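Local coordinates for UTP-glucose-1-phosphate uridylyltransferase 2 (Trypanosoma brucei, PDB 3GUE), which probably catalyses the reaction of UTP with glucose 1-phosphate to give UDP-glucose and diphosphate, and is caught here with UDP-glucose bound, at residues 49-55 against 297-301; 159-163 against 193-198; 446-452 against 467-473. All coordinates share one frame; numbering follows the deposited sequence.

Interaction 1 (49-55 against 297-301). Unlike the reference sequence in segment 49-55: S53 (reference Phe). With UPG (uridine-5'-diphosphate-glucose), chain C; SO4 (sulfate ion), chain G.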
loop_
_atom_site.group_PDB
_atom_site.type_symbol
_atom_site.label_atom_id
_atom_site.label_comp_id
_atom_site.label_asym_id
_atom_site.label_seq_id
_atom_site.Cartn_x
_atom_site.Cartn_y
_atom_site.Cartn_z
ATOM N N GLU A 49 -4.741 17.944 -13.136
ATOM C CA GLU A 49 -3.363 18.319 -13.497
ATOM C C GLU A 49 -3.140 19.810 -13.386
ATOM O O GLU A 49 -2.063 20.255 -12.991
ATOM C CB GLU A 49 -2.999 17.831 -14.910
ATOM C CG GLU A 49 -1.499 17.955 -15.277
ATOM C CD GLU A 49 -0.625 17.003 -14.477
ATOM O OE1 GLU A 49 -1.168 16.013 -13.945
ATOM O OE2 GLU A 49 0.599 17.245 -14.382
ATOM N N LYS A 50 -4.170 20.577 -13.716
ATOM C CA LYS A 50 -4.056 22.025 -13.773
ATOM C C LYS A 50 -4.054 22.713 -12.388
ATOM O O LYS A 50 -3.816 23.946 -12.286
ATOM C CB LYS A 50 -5.108 22.590 -14.720
ATOM C CG LYS A 50 -4.726 22.385 -16.188
ATOM C CD LYS A 50 -5.561 23.237 -17.136
ATOM C CE LYS A 50 -5.322 22.845 -18.592
ATOM N NZ LYS A 50 -6.254 23.569 -19.559
ATOM N N SER A 51 -4.241 21.894 -11.343
ATOM C CA SER A 51 -4.293 22.354 -9.944
ATOM C C SER A 51 -2.953 22.196 -9.233
ATOM O O SER A 51 -2.774 22.649 -8.088
ATOM C CB SER A 51 -5.400 21.611 -9.164
ATOM O OG SER A 51 -5.031 20.265 -8.879
ATOM N N ILE A 52 -2.015 21.545 -9.911
ATOM C CA ILE A 52 -0.743 21.217 -9.306
ATOM C C ILE A 52 0.425 21.475 -10.244
ATOM O O ILE A 52 0.259 21.630 -11.466
ATOM C CB ILE A 52 -0.699 19.743 -8.837
ATOM C CG1 ILE A 52 -1.138 18.813 -9.977
ATOM C CG2 ILE A 52 -1.546 19.577 -7.569
ATOM C CD1 ILE A 52 -0.658 17.406 -9.846
ATOM N N SER A 53 1.599 21.513 -9.636
ATOM C CA SER A 53 2.865 21.722 -10.314
ATOM C C SER A 53 3.749 20.537 -9.951
ATOM O O SER A 53 3.609 19.990 -8.856
ATOM C CB SER A 53 3.504 23.000 -9.806
ATOM O OG SER A 53 2.761 24.103 -10.273
ATOM N N PRO A 54 4.646 20.120 -10.863
ATOM C CA PRO A 54 5.557 19.017 -10.534
ATOM C C PRO A 54 6.639 19.362 -9.488
ATOM O O PRO A 54 7.115 20.488 -9.424
ATOM C CB PRO A 54 6.192 18.667 -11.883
ATOM C CG PRO A 54 6.088 19.920 -12.683
ATOM C CD PRO A 54 4.844 20.610 -12.242
ATOM N N VAL A 55 6.988 18.379 -8.672
ATOM C CA VAL A 55 8.154 18.453 -7.793
ATOM C C VAL A 55 9.421 18.092 -8.584
ATOM O O VAL A 55 9.640 16.923 -8.940
ATOM C CB VAL A 55 8.014 17.509 -6.569
ATOM C CG1 VAL A 55 9.268 17.580 -5.691
ATOM C CG2 VAL A 55 6.789 17.833 -5.769
ATOM N N LYS A 297 7.802 13.717 -15.610
ATOM C CA LYS A 297 7.193 14.905 -15.004
ATOM C C LYS A 297 6.914 14.725 -13.506
ATOM O O LYS A 297 7.284 15.570 -12.674
ATOM C CB LYS A 297 5.899 15.263 -15.746
ATOM C CG LYS A 297 5.415 16.683 -15.513
ATOM C CD LYS A 297 3.940 16.811 -15.817
ATOM C CE LYS A 297 3.531 18.271 -15.877
ATOM N NZ LYS A 297 2.179 18.453 -16.489
ATOM N N HIS A 298 6.239 13.619 -13.175
ATOM C CA HIS A 298 5.899 13.283 -11.814
ATOM C C HIS A 298 6.753 12.080 -11.406
ATOM O O HIS A 298 6.289 10.942 -11.407
ATOM C CB HIS A 298 4.396 13.005 -11.712
ATOM C CG HIS A 298 3.554 14.177 -12.111
ATOM N ND1 HIS A 298 3.541 15.359 -11.401
ATOM C CD2 HIS A 298 2.739 14.367 -13.171
ATOM C CE1 HIS A 298 2.708 16.204 -11.978
ATOM N NE2 HIS A 298 2.219 15.632 -13.062
ATOM N N CYS A 299 8.010 12.390 -11.076
ATOM C CA CYS A 299 9.119 11.446 -10.893
ATOM C C CYS A 299 9.398 11.006 -9.467
ATOM O O CYS A 299 10.274 10.155 -9.233
ATOM C CB CYS A 299 10.412 12.071 -11.450
ATOM S SG CYS A 299 10.817 13.713 -10.813
ATOM N N PHE A 300 8.683 11.594 -8.512
ATOM C CA PHE A 300 8.841 11.217 -7.108
ATOM C C PHE A 300 7.627 10.443 -6.581
ATOM O O PHE A 300 6.548 10.997 -6.359
ATOM C CB PHE A 300 9.186 12.432 -6.248
ATOM C CG PHE A 300 10.469 13.102 -6.646
ATOM C CD1 PHE A 300 11.681 12.418 -6.585
ATOM C CD2 PHE A 300 10.465 14.410 -7.108
ATOM C CE1 PHE A 300 12.861 13.030 -6.975
ATOM C CE2 PHE A 300 11.665 15.059 -7.474
ATOM C CZ PHE A 300 12.859 14.363 -7.413
ATOM N N PHE A 301 7.825 9.138 -6.404
ATOM C CA PHE A 301 6.729 8.204 -6.120
ATOM C C PHE A 301 6.774 7.799 -4.652
ATOM O O PHE A 301 7.785 7.314 -4.176
ATOM C CB PHE A 301 6.861 6.957 -7.029
ATOM C CG PHE A 301 5.559 6.235 -7.294
ATOM C CD1 PHE A 301 4.621 6.748 -8.195
ATOM C CD2 PHE A 301 5.289 5.023 -6.681
ATOM C CE1 PHE A 301 3.442 6.067 -8.442
ATOM C CE2 PHE A 301 4.106 4.343 -6.928
ATOM C CZ PHE A 301 3.187 4.850 -7.807
HETATM N N1 UPG C . -4.607 -0.899 3.782
HETATM C C2 UPG C . -5.094 -0.820 5.102
HETATM N N3 UPG C . -6.346 -0.258 5.282
HETATM C C4 UPG C . -7.114 0.220 4.248
HETATM C C5 UPG C . -6.629 0.165 2.935
HETATM C C6 UPG C . -5.376 -0.388 2.689
HETATM O O2 UPG C . -4.496 -1.244 6.102
HETATM O O4 UPG C . -8.226 0.689 4.528
HETATM C C1C UPG C . -3.255 -1.495 3.529
HETATM C C2C UPG C . -3.065 -2.545 2.430
HETATM O O2C UPG C . -3.444 -3.847 2.897
HETATM C C3C UPG C . -1.553 -2.454 2.240
HETATM C C4C UPG C . -1.296 -0.961 2.376
HETATM O O4C UPG C . -2.415 -0.402 3.115
HETATM O O3C UPG C . -0.908 -3.117 3.326
HETATM C C5C UPG C . -1.251 -0.253 0.983
HETATM O O5C UPG C . -2.484 -0.232 0.315
HETATM P PA UPG C . -2.572 -0.483 -1.276
HETATM O O1A UPG C . -1.737 -1.694 -1.519
HETATM O O2A UPG C . -3.958 -0.451 -1.759
HETATM O O3A UPG C . -1.738 0.809 -1.862
HETATM P PB UPG C . -2.332 2.269 -2.265
HETATM O O1B UPG C . -3.105 2.780 -1.120
HETATM O O2B UPG C . -2.953 2.242 -3.627
HETATM O O3B UPG C . -0.942 3.044 -2.472
HETATM C "C1'" UPG C . -0.063 3.251 -1.306
HETATM C "C2'" UPG C . 0.138 4.746 -1.103
HETATM C "C3'" UPG C . 0.720 5.311 -2.392
HETATM C "C4'" UPG C . 2.070 4.630 -2.670
HETATM C "C5'" UPG C . 1.888 3.093 -2.756
HETATM C "C6'" UPG C . 3.224 2.398 -2.712
HETATM O "O2'" UPG C . -1.107 5.406 -0.810
HETATM O "O3'" UPG C . 0.826 6.719 -2.275
HETATM O "O4'" UPG C . 2.638 5.117 -3.876
HETATM O "O5'" UPG C . 1.157 2.552 -1.621
HETATM O "O6'" UPG C . 3.069 1.052 -3.167
HETATM S S SO4 G . 1.941 15.926 -19.876
HETATM O O1 SO4 G . 0.911 16.105 -20.910
HETATM O O2 SO4 G . 3.135 16.687 -20.250
HETATM O O3 SO4 G . 1.421 16.401 -18.592
HETATM O O4 SO4 G . 2.226 14.498 -19.751
HETATM O O HOH W 1 5.123 16.012 -9.308
HETATM O O HOH W 2 7.636 15.708 -10.054
#

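Interaction 2 (159-163 against 193-198). With UPG (uridine-5'-diphosphate-glucose), chain C.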
loop_
_atom_site.group_PDB
_atom_site.type_symbol
_atom_site.label_atom_id
_atom_site.label_comp_id
_atom_site.label_asym_id
_atom_site.label_seq_id
_atom_site.Cartn_x
_atom_site.Cartn_y
_atom_site.Cartn_z
ATOM N N GLU A 159 -2.235 -6.270 17.459
ATOM C CA GLU A 159 -3.300 -5.810 16.594
ATOM C C GLU A 159 -3.677 -4.362 16.834
ATOM O O GLU A 159 -3.811 -3.933 17.988
ATOM C CB GLU A 159 -4.554 -6.686 16.692
ATOM C CG GLU A 159 -5.531 -6.396 15.549
ATOM C CD GLU A 159 -6.659 -7.423 15.460
ATOM O OE1 GLU A 159 -7.373 -7.607 16.445
ATOM O OE2 GLU A 159 -6.829 -8.016 14.380
ATOM N N LEU A 160 -3.865 -3.647 15.727
ATOM C CA LEU A 160 -4.524 -2.341 15.715
ATOM C C LEU A 160 -5.701 -2.496 14.772
ATOM O O LEU A 160 -5.528 -2.556 13.554
ATOM C CB LEU A 160 -3.564 -1.232 15.244
ATOM C CG LEU A 160 -4.050 0.226 15.344
ATOM C CD1 LEU A 160 -4.024 0.797 16.777
ATOM C CD2 LEU A 160 -3.260 1.089 14.430
ATOM N N MET A 161 -6.900 -2.598 15.332
ATOM C CA MET A 161 -8.089 -2.793 14.523
ATOM C C MET A 161 -8.582 -1.444 14.016
ATOM O O MET A 161 -8.876 -0.544 14.787
ATOM C CB MET A 161 -9.212 -3.524 15.304
ATOM C CG MET A 161 -10.419 -3.881 14.406
ATOM S SD MET A 161 -10.085 -5.287 13.307
ATOM C CE MET A 161 -9.993 -6.613 14.473
ATOM N N GLN A 162 -8.639 -1.310 12.703
ATOM C CA GLN A 162 -9.126 -0.093 12.121
ATOM C C GLN A 162 -10.655 -0.137 12.047
ATOM O O GLN A 162 -11.302 -1.095 12.488
ATOM C CB GLN A 162 -8.466 0.175 10.758
ATOM C CG GLN A 162 -8.900 -0.733 9.600
ATOM C CD GLN A 162 -8.299 -0.257 8.285
ATOM O OE1 GLN A 162 -7.528 -0.971 7.646
ATOM N NE2 GLN A 162 -8.597 0.974 7.917
ATOM N N ASN A 163 -11.221 0.936 11.534
ATOM C CA ASN A 163 -12.644 1.077 11.376
ATOM C C ASN A 163 -13.121 0.443 10.073
ATOM O O ASN A 163 -12.323 -0.055 9.271
ATOM C CB ASN A 163 -12.984 2.564 11.381
ATOM C CG ASN A 163 -12.475 3.275 12.629
ATOM O OD1 ASN A 163 -11.784 4.297 12.542
ATOM N ND2 ASN A 163 -12.818 2.739 13.791
ATOM N N ASP A 193 -6.768 6.008 7.706
ATOM C CA ASP A 193 -7.556 5.697 8.906
ATOM C C ASP A 193 -6.648 5.515 10.120
ATOM O O ASP A 193 -7.075 5.684 11.250
ATOM C CB ASP A 193 -8.369 4.412 8.653
ATOM C CG ASP A 193 -9.525 4.192 9.636
ATOM O OD1 ASP A 193 -10.158 5.159 10.113
ATOM O OD2 ASP A 193 -9.861 3.013 9.884
ATOM N N VAL A 194 -5.382 5.184 9.876
ATOM C CA VAL A 194 -4.426 4.930 10.959
ATOM C C VAL A 194 -4.349 5.982 12.085
ATOM O O VAL A 194 -4.213 5.636 13.256
ATOM C CB VAL A 194 -3.001 4.636 10.393
ATOM C CG1 VAL A 194 -2.385 5.899 9.717
ATOM C CG2 VAL A 194 -2.108 4.081 11.507
ATOM N N TYR A 195 -4.459 7.261 11.732
ATOM C CA TYR A 195 -4.229 8.327 12.700
ATOM C C TYR A 195 -5.365 8.369 13.735
ATOM O O TYR A 195 -5.110 8.325 14.949
ATOM C CB TYR A 195 -4.014 9.683 12.009
ATOM C CG TYR A 195 -2.911 9.697 10.950
ATOM C CD1 TYR A 195 -1.552 9.513 11.292
ATOM C CD2 TYR A 195 -3.224 9.891 9.603
ATOM C CE1 TYR A 195 -0.543 9.523 10.308
ATOM C CE2 TYR A 195 -2.224 9.916 8.623
ATOM C CZ TYR A 195 -0.884 9.724 8.979
ATOM O OH TYR A 195 0.096 9.760 7.991
ATOM N N THR A 196 -6.598 8.404 13.249
ATOM C CA THR A 196 -7.808 8.325 14.108
ATOM C C THR A 196 -7.924 7.018 14.899
ATOM O O THR A 196 -8.282 7.029 16.076
ATOM C CB THR A 196 -9.106 8.616 13.312
ATOM O OG1 THR A 196 -10.234 8.687 14.203
ATOM C CG2 THR A 196 -9.361 7.571 12.261
ATOM N N VAL A 197 -7.549 5.911 14.281
ATOM C CA VAL A 197 -7.527 4.621 14.977
ATOM C C VAL A 197 -6.525 4.619 16.136
ATOM O O VAL A 197 -6.874 4.195 17.259
ATOM C CB VAL A 197 -7.252 3.474 14.006
ATOM C CG1 VAL A 197 -6.974 2.180 14.768
ATOM C CG2 VAL A 197 -8.447 3.320 13.028
ATOM N N LEU A 198 -5.302 5.081 15.867
ATOM C CA LEU A 198 -4.278 5.247 16.912
ATOM C C LEU A 198 -4.775 6.137 18.065
ATOM O O LEU A 198 -4.558 5.827 19.241
ATOM C CB LEU A 198 -2.960 5.795 16.320
ATOM C CG LEU A 198 -1.978 4.804 15.690
ATOM C CD1 LEU A 198 -0.742 5.559 15.098
ATOM C CD2 LEU A 198 -1.569 3.708 16.674
HETATM N N1 UPG C . -4.607 -0.899 3.782
HETATM C C2 UPG C . -5.094 -0.820 5.102
HETATM N N3 UPG C . -6.346 -0.258 5.282
HETATM C C4 UPG C . -7.114 0.220 4.248
HETATM C C5 UPG C . -6.629 0.165 2.935
HETATM C C6 UPG C . -5.376 -0.388 2.689
HETATM O O2 UPG C . -4.496 -1.244 6.102
HETATM O O4 UPG C . -8.226 0.689 4.528
HETATM C C1C UPG C . -3.255 -1.495 3.529
HETATM C C2C UPG C . -3.065 -2.545 2.430
HETATM O O2C UPG C . -3.444 -3.847 2.897
HETATM C C3C UPG C . -1.553 -2.454 2.240
HETATM C C4C UPG C . -1.296 -0.961 2.376
HETATM O O4C UPG C . -2.415 -0.402 3.115
HETATM O O3C UPG C . -0.908 -3.117 3.326
HETATM C C5C UPG C . -1.251 -0.253 0.983
HETATM O O5C UPG C . -2.484 -0.232 0.315
HETATM P PA UPG C . -2.572 -0.483 -1.276
HETATM O O1A UPG C . -1.737 -1.694 -1.519
HETATM O O2A UPG C . -3.958 -0.451 -1.759
HETATM O O3A UPG C . -1.738 0.809 -1.862
HETATM P PB UPG C . -2.332 2.269 -2.265
HETATM O O1B UPG C . -3.105 2.780 -1.120
HETATM O O2B UPG C . -2.953 2.242 -3.627
HETATM O O3B UPG C . -0.942 3.044 -2.472
HETATM C "C1'" UPG C . -0.063 3.251 -1.306
HETATM C "C2'" UPG C . 0.138 4.746 -1.103
HETATM C "C3'" UPG C . 0.720 5.311 -2.392
HETATM C "C4'" UPG C . 2.070 4.630 -2.670
HETATM C "C5'" UPG C . 1.888 3.093 -2.756
HETATM C "C6'" UPG C . 3.224 2.398 -2.712
HETATM O "O2'" UPG C . -1.107 5.406 -0.810
HETATM O "O3'" UPG C . 0.826 6.719 -2.275
HETATM O "O4'" UPG C . 2.638 5.117 -3.876
HETATM O "O5'" UPG C . 1.157 2.552 -1.621
HETATM O "O6'" UPG C . 3.069 1.052 -3.167
#

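Interaction 3 (446-452 against 467-473). Unlike the reference sequence in segment 467-473: S472 (reference Asn).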
loop_
_atom_site.group_PDB
_atom_site.type_symbol
_atom_site.label_atom_id
_atom_site.label_comp_id
_atom_site.label_asym_id
_atom_site.label_seq_id
_atom_site.Cartn_x
_atom_site.Cartn_y
_atom_site.Cartn_z
ATOM N N VAL A 446 -1.862 -17.556 -21.939
ATOM C CA VAL A 446 -0.445 -17.931 -22.009
ATOM C C VAL A 446 -0.083 -18.643 -20.722
ATOM O O VAL A 446 -0.550 -18.277 -19.633
ATOM C CB VAL A 446 0.490 -16.678 -22.261
ATOM C CG1 VAL A 446 1.947 -16.960 -21.983
ATOM C CG2 VAL A 446 0.318 -16.119 -23.683
ATOM N N GLU A 447 0.745 -19.676 -20.862
ATOM C CA GLU A 447 1.135 -20.538 -19.745
ATOM C C GLU A 447 2.637 -20.880 -19.795
ATOM O O GLU A 447 3.075 -21.633 -20.670
ATOM C CB GLU A 447 0.286 -21.811 -19.743
ATOM C CG GLU A 447 -1.210 -21.621 -19.380
ATOM C CD GLU A 447 -1.992 -22.922 -19.351
ATOM O OE1 GLU A 447 -1.387 -24.016 -19.218
ATOM O OE2 GLU A 447 -3.234 -22.856 -19.460
ATOM N N PHE A 448 3.408 -20.306 -18.870
ATOM C CA PHE A 448 4.820 -20.668 -18.679
ATOM C C PHE A 448 4.937 -22.066 -18.120
ATOM O O PHE A 448 4.145 -22.460 -17.268
ATOM C CB PHE A 448 5.537 -19.705 -17.719
ATOM C CG PHE A 448 5.767 -18.342 -18.293
ATOM C CD1 PHE A 448 6.764 -18.133 -19.254
ATOM C CD2 PHE A 448 4.982 -17.269 -17.889
ATOM C CE1 PHE A 448 6.973 -16.867 -19.802
ATOM C CE2 PHE A 448 5.182 -15.973 -18.433
ATOM C CZ PHE A 448 6.173 -15.777 -19.388
ATOM N N GLY A 449 5.921 -22.805 -18.629
ATOM C CA GLY A 449 6.371 -24.043 -18.028
ATOM C C GLY A 449 7.612 -23.728 -17.208
ATOM O O GLY A 449 7.778 -22.600 -16.723
ATOM N N ALA A 450 8.494 -24.716 -17.088
ATOM C CA ALA A 450 9.618 -24.665 -16.156
ATOM C C ALA A 450 10.918 -24.108 -16.755
ATOM O O ALA A 450 11.191 -24.238 -17.961
ATOM C CB ALA A 450 9.845 -26.060 -15.511
ATOM N N ASP A 451 11.683 -23.450 -15.885
ATOM C CA ASP A 451 12.998 -22.855 -16.188
ATOM C C ASP A 451 13.049 -22.028 -17.484
ATOM O O ASP A 451 14.038 -22.036 -18.211
ATOM C CB ASP A 451 14.092 -23.930 -16.113
ATOM C CG ASP A 451 14.038 -24.719 -14.805
ATOM O OD1 ASP A 451 14.860 -24.460 -13.898
ATOM O OD2 ASP A 451 13.144 -25.582 -14.671
ATOM N N VAL A 452 11.964 -21.318 -17.762
ATOM C CA VAL A 452 11.925 -20.317 -18.827
ATOM C C VAL A 452 12.715 -19.068 -18.431
ATOM O O VAL A 452 12.560 -18.544 -17.345
ATOM C CB VAL A 452 10.463 -19.977 -19.220
ATOM C CG1 VAL A 452 10.403 -18.817 -20.194
ATOM C CG2 VAL A 452 9.812 -21.205 -19.847
ATOM N N PRO A 467 -4.762 -22.198 -24.795
ATOM C CA PRO A 467 -3.593 -21.566 -24.187
ATOM C C PRO A 467 -2.290 -21.824 -24.940
ATOM O O PRO A 467 -2.043 -22.932 -25.409
ATOM C CB PRO A 467 -3.535 -22.199 -22.793
ATOM C CG PRO A 467 -4.950 -22.497 -22.486
ATOM C CD PRO A 467 -5.529 -22.978 -23.802
ATOM N N LEU A 468 -1.490 -20.776 -25.067
ATOM C CA LEU A 468 -0.123 -20.863 -25.558
ATOM C C LEU A 468 0.819 -21.336 -24.441
ATOM O O LEU A 468 1.043 -20.629 -23.438
ATOM C CB LEU A 468 0.315 -19.491 -26.092
ATOM C CG LEU A 468 1.748 -19.190 -26.553
ATOM C CD1 LEU A 468 2.164 -20.144 -27.674
ATOM C CD2 LEU A 468 1.832 -17.755 -27.032
ATOM N N ILE A 469 1.365 -22.535 -24.605
ATOM C CA ILE A 469 2.298 -23.044 -23.604
ATOM C C ILE A 469 3.696 -22.633 -24.013
ATOM O O ILE A 469 4.087 -22.790 -25.174
ATOM C CB ILE A 469 2.201 -24.580 -23.380
ATOM C CG1 ILE A 469 0.832 -24.959 -22.822
ATOM C CG2 ILE A 469 3.268 -25.057 -22.389
ATOM C CD1 ILE A 469 0.433 -26.314 -23.187
ATOM N N ILE A 470 4.431 -22.064 -23.067
ATOM C CA ILE A 470 5.835 -21.767 -23.307
ATOM C C ILE A 470 6.673 -22.935 -22.763
ATOM O O ILE A 470 6.804 -23.113 -21.549
ATOM C CB ILE A 470 6.280 -20.366 -22.733
ATOM C CG1 ILE A 470 5.329 -19.234 -23.181
ATOM C CG2 ILE A 470 7.740 -20.069 -23.106
ATOM C CD1 ILE A 470 5.185 -19.044 -24.731
ATOM N N GLY A 471 7.216 -23.728 -23.676
ATOM C CA GLY A 471 7.981 -24.935 -23.331
ATOM C C GLY A 471 9.006 -24.725 -22.226
ATOM O O GLY A 471 9.609 -23.653 -22.106
ATOM N N SER A 472 9.201 -25.749 -21.409
ATOM C CA SER A 472 10.212 -25.711 -20.351
ATOM C C SER A 472 11.636 -25.503 -20.918
ATOM O O SER A 472 12.015 -26.111 -21.908
ATOM C CB SER A 472 10.116 -26.973 -19.485
ATOM O OG SER A 472 8.818 -27.087 -18.905
ATOM N N GLY A 473 12.393 -24.587 -20.322
ATOM C CA GLY A 473 13.758 -24.303 -20.770
ATOM C C GLY A 473 13.850 -23.302 -21.913
ATOM O O GLY A 473 14.948 -22.952 -22.339
HETATM O O HOH W 3 16.102 -21.330 -19.738
#

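Interaction 1 (49-55 against 297-301)
E49 OE2 receives two side chains, those of K297 and H298, at the approach to strand 300-309 of the central mixed sheet in this GT-A-type nucleotidyltransferase fold. H298 NE2 donates to E49 OE2 at 2.6 Å, a His-carboxylate hydrogen bond made on the syn side of the oxygen and in the plane of the imidazole. Carboxylate and ring are nevertheless turned 67° against each other. K297 NZ meets E49 OE2 at 2.9 Å from the anti side, somewhat out of the carboxylate plane, and forms a salt bridge. An extended chain starting with CG anti to the backbone N (chi1 -162°) carries this ammonium out, and NZ also donates to O3 of a sulfate at 3.0 Å. E49 OE1 pairs with R279, so both carboxylate oxygens are engaged. The H298 ring also stacks with that of H258.

Two waters fill in between the segments. Water 1 lies at the edge of the imidazole, 2.7 Å from H298 ND1, and accepts from V55 N. Water 2 donates to V55 O and K297 O, each 2.6 Å from it. P54 CB rests 3.4 Å from K297 O, the same carbonyl oxygen. Farther along, V55 CG1 packs 3.7 Å from F300 CD2, the two side chains crossing at about a right angle, and V55 O sits at the ring's edge, 3.1 Å from F300 CE2.

Interaction 2 (159-163 against 193-198)
Q162 and D193 meet with amide and carboxylate planes only 27° apart, and the amide of Q162 is shared between protein and ligand. Its NE2 donates to D193 OD2 at 3.1 Å, approaching on the anti side of the carboxylate and close to its plane. Its OE1 accepts from N3 of the uracil of UDP-glucose at 2.7 Å, while NE2 adds a weak bond of 3.4 Å to uracil O4. The first torsion of Q162 sets CG between the backbone N and the carbonyl carbon (chi1 72°); beyond CG the chain runs straight to the base. With D193 accepting from NE2, the amide is fixed with its oxygen toward N3-H, which fits recognition of uracil. D193 OD2 has a second donor, N163 N at 3.0 Å, which comes on almost head-on to the C-O bond.

This polar corner sits where the edge strand 159-161 of the central Rossmann-like sheet runs out into loop, beside the start of helix 194-201. The axes of the short strand and helix segments are 9.2 Å apart at 107°, so the helix lies across the strand, and V194 continues over the sheet to M131 and L80. Next to this polar group, L160 and V197 slide past each other in opposite directions, with L160 CG 3.6 Å from V197 CG1. The latter methyl also rests against the carbonyl oxygen of M161. V197 CG2 turns instead to the backbone of Q162. L198 crosses L160 at about a right angle; L198 CD2 lies 3.8 Å from L160 CD1 and equally near L160 CD2. D193 and T196 also line a pocket holding a bound dithiol, probably from the crystallisation liquor.

Interaction 3 (446-452 against 467-473)
A450 O takes the hydrogen bond of G473 N at 2.7 Å, nearly along the C=O axis, and the CA-H of S472 leans on the same oxygen. S472 returns the grip: its OG, placed anti to the carbonyl carbon (chi1 -59°), accepts from A450 N at 3.0 Å in a bond of 161°. The two turns are thus clasped through both backbone polar atoms of A450. Water 3 extends the clasp by donating to D451 O and, weakly, to G473 O.

Before the turns the chains run parallel, their strand axes 19° apart. E447 bonds the neighbouring strand through both backbone polar atoms, on either side of I469, its N giving 2.8 Å to L468 O and its O receiving I470 N at the same 2.8 Å; G449 N then donates to I470 O. Such in-register stacking of successive coils is that of the left-handed parallel beta-helix known from the C-terminal domain of UDP-glucose pyrophosphorylases. V446, F448, L468 and I470 share one face of this strand pair; I460 of the neighbouring strand 458-462 touches the first three, and L426 of helix 420-427 also touches V446 and F448. V446 and L468 lie side by side and point the same way, V446 CG2 4.0 Å from L468 CD2. V452, arriving from beyond the turn, crosses I470 at about a right angle with CG2 4.0 Å from I470 CG2. On the other face E447 stretches out alongside P467, bringing OE2 to 3.4 Å from P467 CB, while OE1 keeps a long, weak ion pair with K428.

How the interactions relate
From the N terminus, residues 49-55, with a short, weakly bonded strand at the edge of a three-stranded antiparallel sheet, meet 297-301 after 241 residues, so interaction 1 closes the longest loop. Interaction 2 is nested inside it: 159-163 returns to 193-198 after 29 residues. Both reach the central sheet, interaction 1 through strand 300-309 and interaction 2 through edge strand 159-161, and both touch UDP-glucose, F301 at the sugar and Q162 at the uracil, although their centres stand about 30 Å apart. Interaction 3 follows in series and joins successive coils of the C-terminal beta-helix across 14 residues. Its centre is about 41 Å from that of interaction 1 and about 44 Å from that of interaction 2.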